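Local coordinates for protein CysE, serine acetyltransferase (Brucella abortus, PDB 4HZD) that probably catalyses transfer of an acetyl group from acetyl-coenzyme A to serine, a step of cysteine biosynthesis, and binds coenzyme A, at residues S50-V55 / E86-L91; Q75-M80 / H124-W129; A178-N183 / P204-G209; I222-C227 / K238-N243. One frame throughout, in Å; residues are numbered along the deposited sequence.

Overall arrangement
From the N terminus, the chain first builds a helical domain. Interaction 1 brings helix 87-101 back against helix 51-63 and closes a loop of 30 residues. Helix 70-83 lies inside that loop and pairs with helix 116-132 in interaction 2, so the segments of the two contacts alternate along the chain and the contacts cross. They also touch, Trp-87 packing on Phe-77 and Arg-125. Past both, the chain winds into the left-handed beta-helix. Interaction 3 joins one turn to the next across 20 residues, and interaction 4 repeats this across only 10. Strands 205-206 and 223-224 are neighbours in one sheet, linking interactions 3 and 4 through the backbone of Lys-205.

Interaction 1 of 4, residues S50-V55 / E86-L91; sequences SLEEAV and EWSHVL
Carboxylate oxygen OE2 of Glu-52 is gripped twice, by the hydroxyl of Ser-88 and by a salt bridge to NH1 of Arg-92, one turn further along the second helix. The bond donated by Ser-88 OG to Glu-52 OE2 is very short, 2.3 Å, and meets the lone pair anti to the other carboxylate oxygen. Glutamate is long enough to reach across, and the bend at chi2 (86°) turns its carboxylate to Ser-88, while serine is small enough to sit where the helices come near. Arg-92 NH1 also bonds Ser-88 O, and its positive charge would be expected to keep Glu-52 ionised. In the helical N-terminal domain of serine acetyltransferases, this is where the starts of helices 51-63 and 87-101 cross at 70°, their axes 10.7 Å apart. Beside the polar pair the contact is apolar. Leu-91 spreads its branches: CD1 lies 3.8 Å from Leu-51 CD2, the two side chains sliding past each other in opposite directions, while CD2 rests 3.9 Å from Glu-52 CG, at the methylene part of that chain. Val-55 CG1 comes obliquely to within 3.9 Å of Trp-87 CZ2. Trp-87 turns its NE1 elsewhere, to a hydrogen bond with Gln-122 OE1.

Interaction 2 of 4, residues Q75-M80 / H124-W129; sequences QTFDTM and HRLAHW
Leu-126, Met-80 and Trp-129 bury the most surface here, and Met-80 touches both of the others. Its CB lies 3.5 Å from Leu-126 CD1 and equally close to Trp-129 CE3. With CG anti to the backbone N (chi1 -170°), the methionine chain leaves its helix alongside the indole, the two side chains running in opposite directions. It then bends at chi2 and chi3 so that CE settles 3.8 Å from Leu-126 CA, against the partner backbone. A flexible, unbranched chain can follow both the indole and that backbone. Trp-129 offers a broad flat surface to the other helix: Met-80 CA stands over its six-membered ring, 3.7 Å from the centroid, in a CH-pi contact. At the indole's edge, Thr-79 CG2 presses to 3.2 Å from Trp-129 CH2, a tight fit. Here segments 75-80 and 124-129, on helices 70-83 and 116-132 of the helical domain, cross at 73°, their axes 10.1 Å apart at closest approach, and helix 136-149 also covers Leu-126 through Leu-142. The remaining branch of Leu-126, CD2, sits over the middle of the Phe-77 ring, 3.7 Å from its centroid and 13° off the normal, a second CH-pi contact. Phe-77 in turn meets Trp-87. At the start of the segment, Gln-75 turns instead to the second subunit, hydrogen bonding Ala-43 O and Asn-47 ND2 of that chain.

Interaction 3 of 4, residues A178-N183 / P204-G209; sequences AVVEDN and PKIRQG
Successive turns of the left-handed beta-helix run parallel here, strand 179-180 beside strand 205-206. Val-179 N, Val-179 O and Glu-181 N bond in sequence to Pro-204 O, Ile-206 N and Ile-206 O; the middle bond, from Ile-206 N to Val-179 O, is 2.7 Å long and almost straight at 178°. Glu-181 carries the contact past the strand's end. Its CB lies 3.5 Å from Ile-206 O, the same carbonyl that its own N-H engages, and CG stays nearly as close to that oxygen at 3.6 Å. Beyond CG the chain is extended, so CD passes alongside the aliphatic part of Arg-207. Of the two tips, OE1 lies 3.8 Å from Arg-207 CD, whereas OE2 forms a salt bridge of 2.7 Å with Arg-207 NH1. Carboxylate and guanidinium are nearly coplanar, 14° apart, and the side chains point the same way; an acid and a base on adjacent rungs would be expected to offset each other's charge. Val-179 packs on the aliphatic part of Lys-205, its CG2 3.7 Å from Lys-205 CD, while the lysine's NZ goes on to His-203 O and Asp-201. Val-180 and Ile-206 lie side by side on the sheet's buried face, and both touch Leu-192. At the turn, Gly-209, whose positive phi of 78° glycine adopts easily, donates its N-H to Asp-182 O over 3.3 Å.

Interaction 4 of 4, residues I222-C227 / K238-N243; sequences IQVGQC and KSVPHN
The hydroxyl of Ser-239 meets the neighbouring turn: OG lies beside its own backbone N and accepts from Gln-223 N at 3.0 Å, nearly straight at 173°. A small hydroxyl residue can thus stand in for a backbone carbonyl. Next to it, Ile-222 CG1 takes the crowded position between N and carbonyl carbon, which brings CD1 to 3.8 Å from Lys-238 O. Val-224 and Val-240 sit one beside the other, both buried, with Val-224 CG1 4.2 Å from Val-240 CB. They are held in register by Val-240 N bonding Gln-223 O and by Gly-225 N bonding Val-240 O, the latter donor above the carbonyl plane. Gly-225 is well placed, since a beta-carbon there would collide with His-242 N. Further on, the imidazole of His-242 presents its edge to Asn-243, ND1 donating in the ring plane to OD1 over 2.9 Å. With OD1 so held, Asn-243 ND2 bonds Thr-257 O and lies 3.5 Å from Cys-227 CB; SG of Cys-227 forms a disulfide with Cys-259. Stacked turns of this kind form the C-terminal coils of a left-handed beta-helix, beside the coenzyme A site: the bound cofactor is about 6 Å from the side chain of Lys-238.

Interaction 1 of 4, residues S50-V55 / E86-L91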
loop_
_atom_site.group_PDB
_atom_site.type_symbol
_atom_site.label_atom_id
_atom_site.label_comp_id
_atom_site.label_asym_id
_atom_site.label_seq_id
_atom_site.Cartn_x
_atom_site.Cartn_y
_atom_site.Cartn_z
ATOM N N SER A 50 23.684 -12.600 0.317
ATOM C CA SER A 50 24.701 -12.082 -0.610
ATOM C C SER A 50 24.499 -10.598 -0.904
ATOM O O SER A 50 23.388 -10.062 -0.766
ATOM C CB SER A 50 24.709 -12.894 -1.928
ATOM O OG SER A 50 23.525 -12.682 -2.702
ATOM N N LEU A 51 25.579 -9.929 -1.297
ATOM C CA LEU A 51 25.490 -8.540 -1.705
ATOM C C LEU A 51 24.566 -8.401 -2.904
ATOM O O LEU A 51 23.760 -7.482 -2.946
ATOM C CB LEU A 51 26.899 -7.985 -1.978
ATOM C CG LEU A 51 27.017 -6.542 -2.488
ATOM C CD1 LEU A 51 26.406 -5.525 -1.510
ATOM C CD2 LEU A 51 28.493 -6.247 -2.660
ATOM N N GLU A 52 24.646 -9.338 -3.860
ATOM C CA GLU A 52 23.768 -9.301 -5.040
ATOM C C GLU A 52 22.302 -9.270 -4.647
ATOM O O GLU A 52 21.506 -8.485 -5.188
ATOM C CB GLU A 52 24.009 -10.520 -5.930
ATOM C CG GLU A 52 25.347 -10.553 -6.638
ATOM C CD GLU A 52 26.505 -11.160 -5.824
ATOM O OE1 GLU A 52 26.406 -11.437 -4.607
ATOM O OE2 GLU A 52 27.575 -11.341 -6.420
ATOM N N GLU A 53 21.943 -10.127 -3.706
ATOM C CA GLU A 53 20.567 -10.188 -3.223
ATOM C C GLU A 53 20.144 -8.942 -2.446
ATOM O O GLU A 53 19.021 -8.490 -2.612
ATOM C CB GLU A 53 20.300 -11.473 -2.452
ATOM C CG GLU A 53 20.094 -12.669 -3.372
ATOM C CD GLU A 53 20.199 -13.978 -2.613
ATOM O OE1 GLU A 53 19.185 -14.698 -2.544
ATOM O OE2 GLU A 53 21.295 -14.270 -2.059
ATOM N N ALA A 54 21.038 -8.370 -1.639
ATOM C CA ALA A 54 20.746 -7.078 -0.996
ATOM C C ALA A 54 20.451 -5.925 -2.001
ATOM O O ALA A 54 19.509 -5.129 -1.769
ATOM C CB ALA A 54 21.898 -6.666 -0.077
ATOM N N VAL A 55 21.308 -5.804 -3.030
ATOM C CA VAL A 55 21.229 -4.747 -4.080
ATOM C C VAL A 55 19.941 -4.959 -4.866
ATOM O O VAL A 55 19.135 -4.012 -5.019
ATOM C CB VAL A 55 22.497 -4.734 -5.037
ATOM C CG1 VAL A 55 22.336 -3.843 -6.285
ATOM C CG2 VAL A 55 23.752 -4.286 -4.286
ATOM N N GLU A 86 28.789 -11.884 -14.559
ATOM C CA GLU A 86 29.722 -10.762 -14.422
ATOM C C GLU A 86 29.103 -9.599 -13.619
ATOM O O GLU A 86 29.821 -8.728 -13.129
ATOM C CB GLU A 86 30.167 -10.255 -15.800
ATOM C CG GLU A 86 29.015 -9.695 -16.623
ATOM C CD GLU A 86 28.410 -10.757 -17.545
ATOM O OE1 GLU A 86 28.311 -11.966 -17.159
ATOM O OE2 GLU A 86 28.038 -10.380 -18.676
ATOM N N TRP A 87 27.783 -9.589 -13.470
ATOM C CA TRP A 87 27.138 -8.505 -12.701
ATOM C C TRP A 87 27.636 -8.423 -11.262
ATOM O O TRP A 87 27.753 -7.348 -10.710
ATOM C CB TRP A 87 25.615 -8.561 -12.817
ATOM C CG TRP A 87 24.965 -7.402 -12.132
ATOM C CD1 TRP A 87 25.136 -6.052 -12.406
ATOM C CD2 TRP A 87 24.050 -7.462 -10.997
ATOM N NE1 TRP A 87 24.400 -5.291 -11.556
ATOM C CE2 TRP A 87 23.712 -6.077 -10.678
ATOM C CE3 TRP A 87 23.489 -8.491 -10.242
ATOM C CZ2 TRP A 87 22.878 -5.752 -9.619
ATOM C CZ3 TRP A 87 22.633 -8.162 -9.182
ATOM C CH2 TRP A 87 22.323 -6.822 -8.887
ATOM N N SER A 88 27.962 -9.564 -10.664
ATOM C CA SER A 88 28.607 -9.617 -9.346
ATOM C C SER A 88 29.858 -8.760 -9.229
ATOM O O SER A 88 30.028 -8.050 -8.252
ATOM C CB SER A 88 28.956 -11.069 -8.981
ATOM O OG SER A 88 27.787 -11.808 -8.709
ATOM N N HIS A 89 30.752 -8.839 -10.208
ATOM C CA HIS A 89 31.935 -7.969 -10.223
ATOM C C HIS A 89 31.603 -6.518 -10.604
ATOM O O HIS A 89 32.129 -5.569 -9.981
ATOM C CB HIS A 89 32.982 -8.547 -11.169
ATOM C CG HIS A 89 34.061 -7.563 -11.566
ATOM N ND1 HIS A 89 35.081 -7.251 -10.759
ATOM C CD2 HIS A 89 34.242 -6.817 -12.738
ATOM C CE1 HIS A 89 35.881 -6.348 -11.369
ATOM N NE2 HIS A 89 35.368 -6.089 -12.582
ATOM N N VAL A 90 30.733 -6.343 -11.614
ATOM C CA VAL A 90 30.353 -5.002 -12.084
ATOM C C VAL A 90 29.782 -4.184 -10.915
ATOM O O VAL A 90 30.206 -3.038 -10.692
ATOM C CB VAL A 90 29.359 -5.045 -13.266
ATOM C CG1 VAL A 90 28.817 -3.665 -13.595
ATOM C CG2 VAL A 90 29.978 -5.682 -14.517
ATOM N N LEU A 91 28.866 -4.762 -10.133
ATOM C CA LEU A 91 28.206 -3.968 -9.070
ATOM C C LEU A 91 29.214 -3.582 -7.958
ATOM O O LEU A 91 29.118 -2.513 -7.359
ATOM C CB LEU A 91 26.956 -4.697 -8.503
ATOM C CG LEU A 91 27.147 -5.932 -7.627
ATOM C CD1 LEU A 91 27.478 -5.506 -6.208
ATOM C CD2 LEU A 91 25.938 -6.873 -7.652
#

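Interaction 2 of 4, residues Q75-M80 / H124-W129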
loop_
_atom_site.group_PDB
_atom_site.type_symbol
_atom_site.label_atom_id
_atom_site.label_comp_id
_atom_site.label_asym_id
_atom_site.label_seq_id
_atom_site.Cartn_x
_atom_site.Cartn_y
_atom_site.Cartn_z
ATOM N N GLN A 75 12.508 -10.927 -8.727
ATOM C CA GLN A 75 12.592 -12.198 -9.442
ATOM C C GLN A 75 13.219 -12.034 -10.844
ATOM O O GLN A 75 13.967 -12.908 -11.304
ATOM C CB GLN A 75 11.195 -12.853 -9.567
ATOM C CG GLN A 75 10.522 -13.244 -8.244
ATOM C CD GLN A 75 9.031 -13.562 -8.400
ATOM O OE1 GLN A 75 8.420 -13.308 -9.444
ATOM N NE2 GLN A 75 8.442 -14.159 -7.356
ATOM N N THR A 76 12.875 -10.932 -11.524
ATOM C CA THR A 76 13.456 -10.605 -12.820
ATOM C C THR A 76 14.963 -10.252 -12.696
ATOM O O THR A 76 15.780 -10.815 -13.420
ATOM C CB THR A 76 12.607 -9.516 -13.536
ATOM O OG1 THR A 76 11.245 -9.940 -13.484
ATOM C CG2 THR A 76 13.045 -9.342 -14.989
ATOM N N PHE A 77 15.329 -9.340 -11.786
ATOM C CA PHE A 77 16.736 -9.204 -11.349
ATOM C C PHE A 77 17.487 -10.534 -11.122
ATOM O O PHE A 77 18.587 -10.705 -11.642
ATOM C CB PHE A 77 16.832 -8.381 -10.069
ATOM C CG PHE A 77 17.377 -7.000 -10.267
ATOM C CD1 PHE A 77 18.630 -6.810 -10.844
ATOM C CD2 PHE A 77 16.641 -5.885 -9.850
ATOM C CE1 PHE A 77 19.139 -5.523 -11.034
ATOM C CE2 PHE A 77 17.144 -4.591 -10.033
ATOM C CZ PHE A 77 18.394 -4.423 -10.615
ATOM N N ASP A 78 16.903 -11.465 -10.353
ATOM C CA ASP A 78 17.483 -12.805 -10.148
ATOM C C ASP A 78 17.809 -13.502 -11.480
ATOM O O ASP A 78 18.853 -14.119 -11.599
ATOM C CB ASP A 78 16.518 -13.744 -9.393
ATOM C CG ASP A 78 16.287 -13.357 -7.929
ATOM O OD1 ASP A 78 17.208 -12.843 -7.268
ATOM O OD2 ASP A 78 15.177 -13.636 -7.413
ATOM N N THR A 79 16.874 -13.452 -12.437
ATOM C CA THR A 79 17.032 -14.016 -13.781
ATOM C C THR A 79 18.230 -13.360 -14.534
ATOM O O THR A 79 19.069 -14.066 -15.130
ATOM C CB THR A 79 15.716 -13.888 -14.617
ATOM O OG1 THR A 79 14.698 -14.696 -14.006
ATOM C CG2 THR A 79 15.911 -14.435 -15.989
ATOM N N MET A 80 18.317 -12.021 -14.463
ATOM C CA MET A 80 19.450 -11.279 -15.029
ATOM C C MET A 80 20.808 -11.742 -14.438
ATOM O O MET A 80 21.721 -12.060 -15.179
ATOM C CB MET A 80 19.229 -9.772 -14.898
ATOM C CG MET A 80 20.237 -8.931 -15.671
ATOM S SD MET A 80 21.634 -8.548 -14.617
ATOM C CE MET A 80 20.970 -7.035 -13.905
ATOM N N HIS A 124 19.372 0.229 -15.021
ATOM C CA HIS A 124 19.660 0.198 -16.447
ATOM C C HIS A 124 20.228 -1.119 -16.927
ATOM O O HIS A 124 19.842 -1.616 -17.985
ATOM C CB HIS A 124 20.637 1.275 -16.889
ATOM C CG HIS A 124 21.037 1.104 -18.333
ATOM N ND1 HIS A 124 20.158 1.288 -19.349
ATOM C CD2 HIS A 124 22.218 0.625 -18.910
ATOM C CE1 HIS A 124 20.775 1.020 -20.519
ATOM N NE2 HIS A 124 22.025 0.606 -20.246
ATOM N N ARG A 125 21.183 -1.665 -16.185
ATOM C CA ARG A 125 21.759 -2.962 -16.536
ATOM C C ARG A 125 20.645 -4.020 -16.702
ATOM O O ARG A 125 20.653 -4.803 -17.647
ATOM C CB ARG A 125 22.769 -3.386 -15.462
ATOM C CG ARG A 125 23.951 -2.425 -15.344
ATOM C CD ARG A 125 25.204 -3.054 -14.731
ATOM N NE ARG A 125 26.161 -2.022 -14.264
ATOM C CZ ARG A 125 26.953 -1.306 -15.074
ATOM N NH1 ARG A 125 26.888 -1.459 -16.403
ATOM N NH2 ARG A 125 27.795 -0.425 -14.562
ATOM N N LEU A 126 19.689 -4.030 -15.779
ATOM C CA LEU A 126 18.538 -4.943 -15.876
ATOM C C LEU A 126 17.739 -4.669 -17.142
ATOM O O LEU A 126 17.495 -5.578 -17.931
ATOM C CB LEU A 126 17.621 -4.825 -14.642
ATOM C CG LEU A 126 16.375 -5.758 -14.656
ATOM C CD1 LEU A 126 16.811 -7.205 -14.963
ATOM C CD2 LEU A 126 15.584 -5.659 -13.338
ATOM N N ALA A 127 17.315 -3.421 -17.308
ATOM C CA ALA A 127 16.548 -3.000 -18.488
ATOM C C ALA A 127 17.241 -3.339 -19.819
ATOM O O ALA A 127 16.598 -3.741 -20.805
ATOM C CB ALA A 127 16.237 -1.496 -18.395
ATOM N N HIS A 128 18.551 -3.161 -19.848
ATOM C CA HIS A 128 19.369 -3.366 -21.059
ATOM C C HIS A 128 19.358 -4.838 -21.464
ATOM O O HIS A 128 19.143 -5.182 -22.625
ATOM C CB HIS A 128 20.807 -2.856 -20.830
ATOM C CG HIS A 128 21.715 -3.007 -22.043
ATOM N ND1 HIS A 128 21.602 -2.225 -23.149
ATOM C CD2 HIS A 128 22.788 -3.890 -22.292
ATOM C CE1 HIS A 128 22.539 -2.596 -24.056
ATOM N NE2 HIS A 128 23.261 -3.611 -23.528
ATOM N N TRP A 129 19.611 -5.701 -20.495
ATOM C CA TRP A 129 19.507 -7.143 -20.699
ATOM C C TRP A 129 18.112 -7.576 -21.223
ATOM O O TRP A 129 17.986 -8.326 -22.237
ATOM C CB TRP A 129 19.892 -7.851 -19.390
ATOM C CG TRP A 129 19.828 -9.353 -19.503
ATOM C CD1 TRP A 129 20.641 -10.194 -20.278
ATOM C CD2 TRP A 129 18.835 -10.241 -18.897
ATOM N NE1 TRP A 129 20.240 -11.503 -20.145
ATOM C CE2 TRP A 129 19.163 -11.596 -19.345
ATOM C CE3 TRP A 129 17.739 -10.052 -18.054
ATOM C CZ2 TRP A 129 18.420 -12.689 -18.947
ATOM C CZ3 TRP A 129 17.008 -11.163 -17.643
ATOM C CH2 TRP A 129 17.344 -12.451 -18.076
#

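Interaction 3 of 4, residues A178-N183 / P204-G209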
loop_
_atom_site.group_PDB
_atom_site.type_symbol
_atom_site.label_atom_id
_atom_site.label_comp_id
_atom_site.label_asym_id
_atom_site.label_seq_id
_atom_site.Cartn_x
_atom_site.Cartn_y
_atom_site.Cartn_z
ATOM N N ALA A 178 23.816 6.125 -27.176
ATOM C CA ALA A 178 24.979 6.490 -26.317
ATOM C C ALA A 178 25.772 5.280 -25.855
ATOM O O ALA A 178 25.206 4.178 -25.602
ATOM C CB ALA A 178 24.543 7.296 -25.104
ATOM N N VAL A 179 27.082 5.510 -25.735
ATOM C CA VAL A 179 28.023 4.546 -25.181
ATOM C C VAL A 179 28.856 5.254 -24.104
ATOM O O VAL A 179 29.433 6.313 -24.344
ATOM C CB VAL A 179 28.958 3.913 -26.222
ATOM C CG1 VAL A 179 29.856 2.898 -25.540
ATOM C CG2 VAL A 179 28.165 3.239 -27.341
ATOM N N VAL A 180 28.854 4.684 -22.905
ATOM C CA VAL A 180 29.737 5.128 -21.852
ATOM C C VAL A 180 30.676 3.971 -21.505
ATOM O O VAL A 180 30.220 2.884 -21.153
ATOM C CB VAL A 180 28.942 5.559 -20.586
ATOM C CG1 VAL A 180 29.880 6.095 -19.516
ATOM C CG2 VAL A 180 27.895 6.587 -20.935
ATOM N N GLU A 181 31.981 4.213 -21.572
ATOM C CA GLU A 181 32.966 3.176 -21.226
ATOM C C GLU A 181 33.270 3.132 -19.713
ATOM O O GLU A 181 32.661 3.868 -18.956
ATOM C CB GLU A 181 34.226 3.348 -22.084
ATOM C CG GLU A 181 33.940 3.086 -23.554
ATOM C CD GLU A 181 35.138 3.298 -24.480
ATOM O OE1 GLU A 181 36.306 3.327 -24.029
ATOM O OE2 GLU A 181 34.890 3.450 -25.681
ATOM N N ASP A 182 34.191 2.272 -19.280
ATOM C CA ASP A 182 34.523 2.155 -17.848
ATOM C C ASP A 182 35.115 3.358 -17.188
ATOM O O ASP A 182 35.676 4.237 -17.844
ATOM C CB ASP A 182 35.455 0.969 -17.579
ATOM C CG ASP A 182 34.972 -0.287 -18.204
ATOM O OD1 ASP A 182 33.758 -0.385 -18.499
ATOM O OD2 ASP A 182 35.801 -1.187 -18.411
ATOM N N ASN A 183 35.028 3.354 -15.852
ATOM C CA ASN A 183 35.565 4.388 -14.977
ATOM C C ASN A 183 35.173 5.838 -15.325
ATOM O O ASN A 183 36.001 6.757 -15.290
ATOM C CB ASN A 183 37.087 4.231 -14.849
ATOM C CG ASN A 183 37.487 2.803 -14.527
ATOM O OD1 ASN A 183 38.321 2.232 -15.211
ATOM N ND2 ASN A 183 36.825 2.193 -13.535
ATOM N N PRO A 204 26.293 10.496 -27.804
ATOM C CA PRO A 204 27.720 10.498 -27.510
ATOM C C PRO A 204 28.387 9.186 -27.127
ATOM O O PRO A 204 27.772 8.225 -26.591
ATOM C CB PRO A 204 27.845 11.489 -26.338
ATOM C CG PRO A 204 26.691 12.398 -26.506
ATOM C CD PRO A 204 25.582 11.455 -26.925
ATOM N N LYS A 205 29.672 9.175 -27.430
ATOM C CA LYS A 205 30.558 8.089 -27.084
ATOM C C LYS A 205 31.526 8.624 -26.035
ATOM O O LYS A 205 32.389 9.466 -26.325
ATOM C CB LYS A 205 31.282 7.585 -28.340
ATOM C CG LYS A 205 30.357 7.320 -29.533
ATOM C CD LYS A 205 29.422 6.127 -29.295
ATOM C CE LYS A 205 28.375 5.915 -30.410
ATOM N NZ LYS A 205 27.382 7.015 -30.603
ATOM N N ILE A 206 31.350 8.171 -24.802
ATOM C CA ILE A 206 32.184 8.624 -23.679
ATOM C C ILE A 206 33.270 7.582 -23.377
ATOM O O ILE A 206 32.959 6.454 -22.970
ATOM C CB ILE A 206 31.305 8.903 -22.432
ATOM C CG1 ILE A 206 30.081 9.763 -22.827
ATOM C CG2 ILE A 206 32.104 9.517 -21.291
ATOM C CD1 ILE A 206 30.418 11.152 -23.374
ATOM N N ARG A 207 34.542 7.983 -23.552
ATOM C CA ARG A 207 35.702 7.107 -23.316
ATOM C C ARG A 207 36.027 7.005 -21.822
ATOM O O ARG A 207 35.469 7.735 -21.010
ATOM C CB ARG A 207 36.926 7.616 -24.081
ATOM C CG ARG A 207 36.722 7.697 -25.593
ATOM C CD ARG A 207 36.882 6.342 -26.244
ATOM N NE ARG A 207 36.453 6.345 -27.652
ATOM C CZ ARG A 207 35.233 5.986 -28.093
ATOM N NH1 ARG A 207 34.282 5.604 -27.243
ATOM N NH2 ARG A 207 34.947 6.013 -29.397
ATOM N N GLN A 208 36.941 6.096 -21.495
ATOM C CA GLN A 208 37.298 5.700 -20.151
ATOM C C GLN A 208 37.857 6.869 -19.334
ATOM O O GLN A 208 38.539 7.721 -19.872
ATOM C CB GLN A 208 38.347 4.585 -20.284
ATOM C CG GLN A 208 38.261 3.483 -19.255
ATOM C CD GLN A 208 39.158 2.291 -19.564
ATOM O OE1 GLN A 208 40.194 2.099 -18.913
ATOM N NE2 GLN A 208 38.756 1.472 -20.550
ATOM N N GLY A 209 37.565 6.924 -18.037
ATOM C CA GLY A 209 38.182 7.915 -17.159
ATOM C C GLY A 209 37.637 9.329 -17.207
ATOM O O GLY A 209 38.119 10.200 -16.489
#

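Interaction 4 of 4, residues I222-C227 / K238-N243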
loop_
_atom_site.group_PDB
_atom_site.type_symbol
_atom_site.label_atom_id
_atom_site.label_comp_id
_atom_site.label_asym_id
_atom_site.label_seq_id
_atom_site.Cartn_x
_atom_site.Cartn_y
_atom_site.Cartn_z
ATOM N N ILE A 222 29.229 12.252 -31.122
ATOM C CA ILE A 222 30.533 12.844 -30.923
ATOM C C ILE A 222 31.233 12.024 -29.848
ATOM O O ILE A 222 30.597 11.256 -29.116
ATOM C CB ILE A 222 30.457 14.366 -30.565
ATOM C CG1 ILE A 222 29.700 14.623 -29.238
ATOM C CG2 ILE A 222 29.844 15.171 -31.726
ATOM C CD1 ILE A 222 29.706 16.072 -28.761
ATOM N N GLN A 223 32.544 12.154 -29.778
ATOM C CA GLN A 223 33.329 11.433 -28.801
ATOM C C GLN A 223 33.896 12.379 -27.748
ATOM O O GLN A 223 34.365 13.471 -28.091
ATOM C CB GLN A 223 34.475 10.719 -29.528
ATOM C CG GLN A 223 35.321 9.810 -28.649
ATOM C CD GLN A 223 36.445 9.130 -29.425
ATOM O OE1 GLN A 223 36.339 7.963 -29.807
ATOM N NE2 GLN A 223 37.518 9.875 -29.686
ATOM N N VAL A 224 33.836 11.981 -26.474
ATOM C CA VAL A 224 34.623 12.643 -25.429
ATOM C C VAL A 224 35.824 11.745 -25.172
ATOM O O VAL A 224 35.689 10.602 -24.722
ATOM C CB VAL A 224 33.825 12.956 -24.141
ATOM C CG1 VAL A 224 34.709 13.668 -23.124
ATOM C CG2 VAL A 224 32.613 13.819 -24.474
ATOM N N GLY A 225 37.010 12.245 -25.524
ATOM C CA GLY A 225 38.219 11.438 -25.426
ATOM C C GLY A 225 38.588 11.032 -24.012
ATOM O O GLY A 225 38.179 11.646 -23.026
ATOM N N GLN A 226 39.397 9.986 -23.932
ATOM C CA GLN A 226 39.811 9.414 -22.690
ATOM C C GLN A 226 40.408 10.424 -21.700
ATOM O O GLN A 226 41.183 11.295 -22.090
ATOM C CB GLN A 226 40.806 8.294 -22.992
ATOM C CG GLN A 226 41.079 7.395 -21.811
ATOM C CD GLN A 226 41.760 6.107 -22.196
ATOM O OE1 GLN A 226 42.275 5.969 -23.307
ATOM N NE2 GLN A 226 41.759 5.142 -21.275
ATOM N N CYS A 227 40.023 10.294 -20.426
ATOM C CA CYS A 227 40.543 11.112 -19.310
ATOM C C CYS A 227 40.155 12.578 -19.332
ATOM O O CYS A 227 40.566 13.334 -18.463
ATOM C CB CYS A 227 42.055 10.989 -19.197
ATOM S SG CYS A 227 42.558 9.275 -19.035
ATOM N N LYS A 238 31.087 19.265 -30.360
ATOM C CA LYS A 238 32.147 18.709 -31.199
ATOM C C LYS A 238 32.951 17.728 -30.380
ATOM O O LYS A 238 33.007 17.883 -29.151
ATOM C CB LYS A 238 33.030 19.843 -31.758
ATOM C CG LYS A 238 32.209 20.879 -32.527
ATOM C CD LYS A 238 32.689 21.085 -33.962
ATOM C CE LYS A 238 33.276 22.466 -34.148
ATOM N NZ LYS A 238 34.095 22.784 -32.941
ATOM N N SER A 239 33.548 16.720 -31.038
ATOM C CA SER A 239 34.333 15.698 -30.333
ATOM C C SER A 239 35.443 16.319 -29.479
ATOM O O SER A 239 36.051 17.312 -29.865
ATOM C CB SER A 239 34.919 14.657 -31.284
ATOM O OG SER A 239 33.909 13.823 -31.857
ATOM N N VAL A 240 35.677 15.763 -28.295
ATOM C CA VAL A 240 36.679 16.300 -27.380
ATOM C C VAL A 240 37.882 15.347 -27.383
ATOM O O VAL A 240 37.706 14.160 -27.173
ATOM C CB VAL A 240 36.104 16.468 -25.955
ATOM C CG1 VAL A 240 37.182 16.912 -24.983
ATOM C CG2 VAL A 240 34.928 17.458 -25.943
ATOM N N PRO A 241 39.108 15.858 -27.654
ATOM C CA PRO A 241 40.312 14.987 -27.647
ATOM C C PRO A 241 40.625 14.449 -26.252
ATOM O O PRO A 241 40.068 14.940 -25.267
ATOM C CB PRO A 241 41.443 15.923 -28.109
ATOM C CG PRO A 241 40.908 17.315 -27.953
ATOM C CD PRO A 241 39.418 17.243 -28.068
ATOM N N HIS A 242 41.512 13.460 -26.153
ATOM C CA HIS A 242 41.845 12.924 -24.845
ATOM C C HIS A 242 42.574 13.946 -24.013
ATOM O O HIS A 242 43.135 14.902 -24.546
ATOM C CB HIS A 242 42.635 11.609 -24.968
ATOM C CG HIS A 242 43.957 11.766 -25.675
ATOM N ND1 HIS A 242 45.113 11.930 -25.010
ATOM C CD2 HIS A 242 44.264 11.849 -27.033
ATOM C CE1 HIS A 242 46.124 12.075 -25.894
ATOM N NE2 HIS A 242 45.603 12.021 -27.132
ATOM N N ASN A 243 42.517 13.776 -22.694
ATOM C CA ASN A 243 43.362 14.512 -21.753
ATOM C C ASN A 243 43.266 16.046 -21.788
ATOM O O ASN A 243 44.269 16.740 -21.599
ATOM C CB ASN A 243 44.818 14.035 -21.879
ATOM C CG ASN A 243 45.006 12.634 -21.333
ATOM O OD1 ASN A 243 45.010 11.659 -22.085
ATOM N ND2 ASN A 243 45.110 12.524 -20.023
#